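Local coordinates for indole-3-pyruvate decarboxylase (Azospirillum brasilense, PDB 2NXW), which catalyses the thiamine diphosphate- and metal-dependent decarboxylation of indole-3-pyruvate to indole-3-acetaldehyde, a step of auxin biosynthesis, at residues L394-A407 with K441-Q453. Sequence-based numbering, arbitrary orientation.
Sequences LLIAADMGDCLFTA and KRILTVVGDGAFQ. With MG (magnesium ion), chain C; TPP (thiamine diphosphate), chain E.
V446 packs its CG2 methyl against A398, C403 and A407. With V446 CG1 anti to the carbonyl carbon (chi1 -66°), CG2 is left flanked by the backbone N and carbonyl carbon, facing A398 CB. That pair is tight, with V446 CG2 3.4 Å from A398 CB. C403 CB and A407 CB, from helix 402-407, meet the same methyl. I396 and L444 continue this face, lying side by side, with I396 CG1 on L444 CD2. On the other face, L395 CD2 touches both I443 CG2 and CD1. Parallel strands 395-398 and 443-448 are neighbours in the sheet of the C-terminal thiamine diphosphate-binding domain. Their ladder runs from L444 N to L395 O (3.1 Å) through A397 N to L444 O (2.9 Å) and V446 N to A397 O, ending with D399 N to V446 O. At one end, water 1 bridges L395 N and R442 O. At the other, the D399 carboxylate lies over A451 CB. D399 OD1 accepts a hydrogen bond from M400 N (2.8 Å) on its anti lone pair, and the carboxylate oxygens also take G425 N and G427 N. Beyond the strands both segments reach the diphosphate. D402 N donates a hydrogen bond to TPP O2B (2.8 Å), and G450 N and A451 N donate to TPP O2A and O1A. Water 2 joins M400 O, G448 N and TPP O1A. D449 OD1 binds magnesium at 2.0 Å, and N476 and S478 complete the protein ligands.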
# COMPACT_ATOMS: atom_id res chain seq x y z
N LEU A 394 -28.23 36.55 7.58
CA LEU A 394 -27.13 36.06 8.41
C LEU A 394 -26.36 35.02 7.61
O LEU A 394 -26.89 34.42 6.67
CB LEU A 394 -27.66 35.37 9.68
CG LEU A 394 -28.51 36.15 10.68
CD1 LEU A 394 -28.67 35.34 11.96
CD2 LEU A 394 -27.84 37.49 10.98
N LEU A 395 -25.10 34.83 7.97
CA LEU A 395 -24.32 33.77 7.33
C LEU A 395 -24.89 32.49 7.95
O LEU A 395 -25.21 32.45 9.14
CB LEU A 395 -22.82 33.90 7.65
CG LEU A 395 -21.96 32.74 7.14
CD1 LEU A 395 -20.63 33.28 6.61
CD2 LEU A 395 -21.74 31.71 8.25
N ILE A 396 -25.00 31.43 7.15
CA ILE A 396 -25.54 30.18 7.63
C ILE A 396 -24.47 29.10 7.71
O ILE A 396 -23.67 28.94 6.78
CB ILE A 396 -26.66 29.67 6.68
CG1 ILE A 396 -27.81 30.67 6.68
CG2 ILE A 396 -27.15 28.28 7.11
CD1 ILE A 396 -28.92 30.36 5.65
N ALA A 397 -24.45 28.39 8.83
CA ALA A 397 -23.55 27.26 9.00
C ALA A 397 -24.50 26.06 8.98
O ALA A 397 -25.49 26.02 9.72
CB ALA A 397 -22.83 27.33 10.34
N ALA A 398 -24.23 25.09 8.12
CA ALA A 398 -25.10 23.94 8.04
C ALA A 398 -24.33 22.65 8.23
O ALA A 398 -23.17 22.54 7.87
CB ALA A 398 -25.79 23.92 6.67
N ASP A 399 -25.00 21.67 8.84
CA ASP A 399 -24.41 20.35 9.01
C ASP A 399 -24.78 19.56 7.75
O ASP A 399 -25.36 20.12 6.82
CB ASP A 399 -25.00 19.66 10.25
CG ASP A 399 -24.00 18.74 10.93
OD1 ASP A 399 -23.61 17.73 10.30
OD2 ASP A 399 -23.59 19.02 12.08
N MET A 400 -24.43 18.29 7.72
CA MET A 400 -24.78 17.43 6.59
C MET A 400 -26.12 16.79 6.94
O MET A 400 -26.32 16.33 8.07
CB MET A 400 -23.73 16.33 6.40
CG MET A 400 -24.09 15.31 5.33
SD MET A 400 -24.37 16.06 3.73
CE MET A 400 -24.74 14.61 2.76
N GLY A 401 -27.03 16.79 5.97
CA GLY A 401 -28.37 16.24 6.16
C GLY A 401 -29.33 17.09 5.35
O GLY A 401 -28.91 17.92 4.56
N ASP A 402 -30.64 16.88 5.51
CA ASP A 402 -31.58 17.70 4.75
C ASP A 402 -31.46 19.18 5.14
O ASP A 402 -31.88 20.06 4.40
CB ASP A 402 -33.01 17.19 4.92
CG ASP A 402 -33.94 17.66 3.80
OD1 ASP A 402 -33.43 18.14 2.76
OD2 ASP A 402 -35.17 17.54 3.96
N CYS A 403 -30.86 19.45 6.30
CA CYS A 403 -30.66 20.85 6.69
C CYS A 403 -29.82 21.58 5.63
O CYS A 403 -30.09 22.75 5.33
CB CYS A 403 -29.96 20.93 8.06
SG CYS A 403 -28.37 20.07 8.19
N LEU A 404 -28.84 20.90 5.04
CA LEU A 404 -27.99 21.49 4.01
C LEU A 404 -28.78 21.68 2.71
O LEU A 404 -28.69 22.71 2.06
CB LEU A 404 -26.78 20.59 3.73
CG LEU A 404 -25.91 21.03 2.55
CD1 LEU A 404 -25.49 22.50 2.68
CD2 LEU A 404 -24.70 20.13 2.49
N PHE A 405 -29.55 20.67 2.33
CA PHE A 405 -30.36 20.75 1.12
C PHE A 405 -31.40 21.87 1.24
O PHE A 405 -31.73 22.52 0.25
CB PHE A 405 -31.00 19.39 0.84
CG PHE A 405 -30.03 18.36 0.35
CD1 PHE A 405 -29.95 18.04 -1.01
CD2 PHE A 405 -29.15 17.73 1.22
CE1 PHE A 405 -29.02 17.12 -1.48
CE2 PHE A 405 -28.21 16.80 0.76
CZ PHE A 405 -28.15 16.50 -0.60
N THR A 406 -31.90 22.10 2.45
CA THR A 406 -32.87 23.15 2.70
C THR A 406 -32.17 24.52 2.66
O THR A 406 -32.72 25.49 2.13
CB THR A 406 -33.51 22.98 4.07
OG1 THR A 406 -34.10 21.68 4.16
CG2 THR A 406 -34.61 24.02 4.27
N ALA A 407 -30.96 24.59 3.21
CA ALA A 407 -30.20 25.84 3.23
C ALA A 407 -29.90 26.34 1.83
O ALA A 407 -29.72 27.55 1.63
CB ALA A 407 -28.91 25.66 4.03
N LYS A 441 -21.50 39.60 14.47
CA LYS A 441 -22.47 39.23 13.44
C LYS A 441 -23.03 37.88 13.86
O LYS A 441 -22.27 36.93 14.08
CB LYS A 441 -21.81 39.15 12.07
CG LYS A 441 -21.28 40.50 11.54
CD LYS A 441 -22.42 41.46 11.25
CE LYS A 441 -21.92 42.69 10.47
NZ LYS A 441 -21.07 43.61 11.30
N ARG A 442 -24.34 37.80 13.98
CA ARG A 442 -24.98 36.58 14.42
C ARG A 442 -24.96 35.52 13.34
O ARG A 442 -25.09 35.82 12.16
CB ARG A 442 -26.41 36.90 14.84
CG ARG A 442 -26.98 35.93 15.84
CD ARG A 442 -28.27 36.46 16.45
NE ARG A 442 -28.57 35.73 17.67
CZ ARG A 442 -29.71 35.80 18.36
NH1 ARG A 442 -30.70 36.60 17.96
NH2 ARG A 442 -29.85 35.06 19.44
N ILE A 443 -24.79 34.27 13.76
CA ILE A 443 -24.75 33.17 12.81
C ILE A 443 -26.00 32.31 12.98
O ILE A 443 -26.47 32.11 14.10
CB ILE A 443 -23.48 32.30 13.03
CG1 ILE A 443 -22.22 33.18 13.00
CG2 ILE A 443 -23.38 31.21 11.97
CD1 ILE A 443 -21.99 33.93 11.69
N LEU A 444 -26.56 31.89 11.85
CA LEU A 444 -27.73 31.01 11.86
C LEU A 444 -27.22 29.62 11.52
O LEU A 444 -26.61 29.41 10.47
CB LEU A 444 -28.75 31.45 10.81
CG LEU A 444 -29.91 30.48 10.54
CD1 LEU A 444 -30.72 30.27 11.82
CD2 LEU A 444 -30.79 31.04 9.42
N THR A 445 -27.46 28.68 12.41
CA THR A 445 -27.04 27.30 12.18
C THR A 445 -28.24 26.42 11.91
O THR A 445 -29.25 26.53 12.59
CB THR A 445 -26.33 26.75 13.42
OG1 THR A 445 -25.17 27.55 13.68
CG2 THR A 445 -25.90 25.30 13.20
N VAL A 446 -28.14 25.57 10.88
CA VAL A 446 -29.20 24.59 10.60
C VAL A 446 -28.55 23.21 10.78
O VAL A 446 -27.43 22.96 10.32
CB VAL A 446 -29.82 24.75 9.19
CG1 VAL A 446 -30.58 26.09 9.11
CG2 VAL A 446 -28.76 24.67 8.12
N VAL A 447 -29.26 22.32 11.47
CA VAL A 447 -28.69 21.02 11.82
C VAL A 447 -29.82 20.02 12.09
O VAL A 447 -30.87 20.39 12.62
CB VAL A 447 -27.80 21.20 13.10
CG1 VAL A 447 -28.64 21.80 14.24
CG2 VAL A 447 -27.18 19.87 13.53
N GLY A 448 -29.59 18.77 11.72
CA GLY A 448 -30.59 17.73 11.95
C GLY A 448 -30.47 17.10 13.33
O GLY A 448 -29.52 17.36 14.07
N ASP A 449 -31.43 16.25 13.69
CA ASP A 449 -31.40 15.62 15.00
C ASP A 449 -30.23 14.64 15.17
O ASP A 449 -29.60 14.58 16.23
CB ASP A 449 -32.75 14.93 15.32
CG ASP A 449 -33.22 13.95 14.23
OD1 ASP A 449 -33.27 14.31 13.03
OD2 ASP A 449 -33.59 12.82 14.63
N GLY A 450 -29.92 13.89 14.12
CA GLY A 450 -28.81 12.96 14.20
C GLY A 450 -27.50 13.70 14.42
O GLY A 450 -26.69 13.32 15.28
N ALA A 451 -27.29 14.77 13.66
CA ALA A 451 -26.06 15.55 13.81
C ALA A 451 -26.00 16.29 15.15
O ALA A 451 -24.92 16.42 15.73
CB ALA A 451 -25.92 16.54 12.68
N PHE A 452 -27.14 16.78 15.63
CA PHE A 452 -27.12 17.49 16.90
C PHE A 452 -26.70 16.54 18.02
O PHE A 452 -26.01 16.93 18.95
CB PHE A 452 -28.49 18.09 17.20
CG PHE A 452 -28.47 19.10 18.31
CD1 PHE A 452 -28.35 20.46 18.02
CD2 PHE A 452 -28.51 18.69 19.63
CE1 PHE A 452 -28.29 21.40 19.07
CE2 PHE A 452 -28.44 19.62 20.68
CZ PHE A 452 -28.33 20.98 20.38
N GLN A 453 -27.13 15.28 17.95
CA GLN A 453 -26.76 14.30 18.97
C GLN A 453 -25.24 14.12 19.03
O GLN A 453 -24.70 13.69 20.05
CB GLN A 453 -27.40 12.94 18.67
CG GLN A 453 -28.91 12.90 18.84
CD GLN A 453 -29.46 11.59 18.37
OE1 GLN A 453 -28.77 10.57 18.40
NE2 GLN A 453 -30.72 11.60 17.95
MG MG C . -32.99 13.71 11.09
N1' TPP E . -21.22 9.71 10.31
C2' TPP E . -20.64 10.88 10.01
CM2 TPP E . -19.61 11.47 10.98
N3' TPP E . -20.93 11.53 8.88
C4' TPP E . -21.83 11.04 7.98
N4' TPP E . -22.04 11.71 6.82
C5' TPP E . -22.53 9.83 8.29
C6' TPP E . -22.17 9.17 9.48
C7' TPP E . -23.61 9.22 7.35
N3 TPP E . -24.88 10.07 7.24
C2 TPP E . -25.02 10.85 6.16
S1 TPP E . -26.60 11.60 6.38
C5 TPP E . -27.01 10.81 7.90
C4 TPP E . -25.91 10.00 8.16
CM4 TPP E . -25.85 9.10 9.42
C6 TPP E . -28.26 11.02 8.66
C7 TPP E . -28.29 12.46 9.21
O7 TPP E . -29.39 12.49 10.09
PA TPP E . -29.79 13.96 10.51
O1A TPP E . -28.64 14.74 11.14
O2A TPP E . -30.94 13.78 11.49
O3A TPP E . -30.32 14.81 9.27
PB TPP E . -31.47 14.20 8.25
O1B TPP E . -32.59 13.53 9.06
O2B TPP E . -31.97 15.45 7.47
O3B TPP E . -30.85 13.22 7.27
O HOH W 1 -24.06 36.83 9.87
O HOH W 2 -28.09 17.14 9.98
O HOH W 3 -33.18 15.80 10.69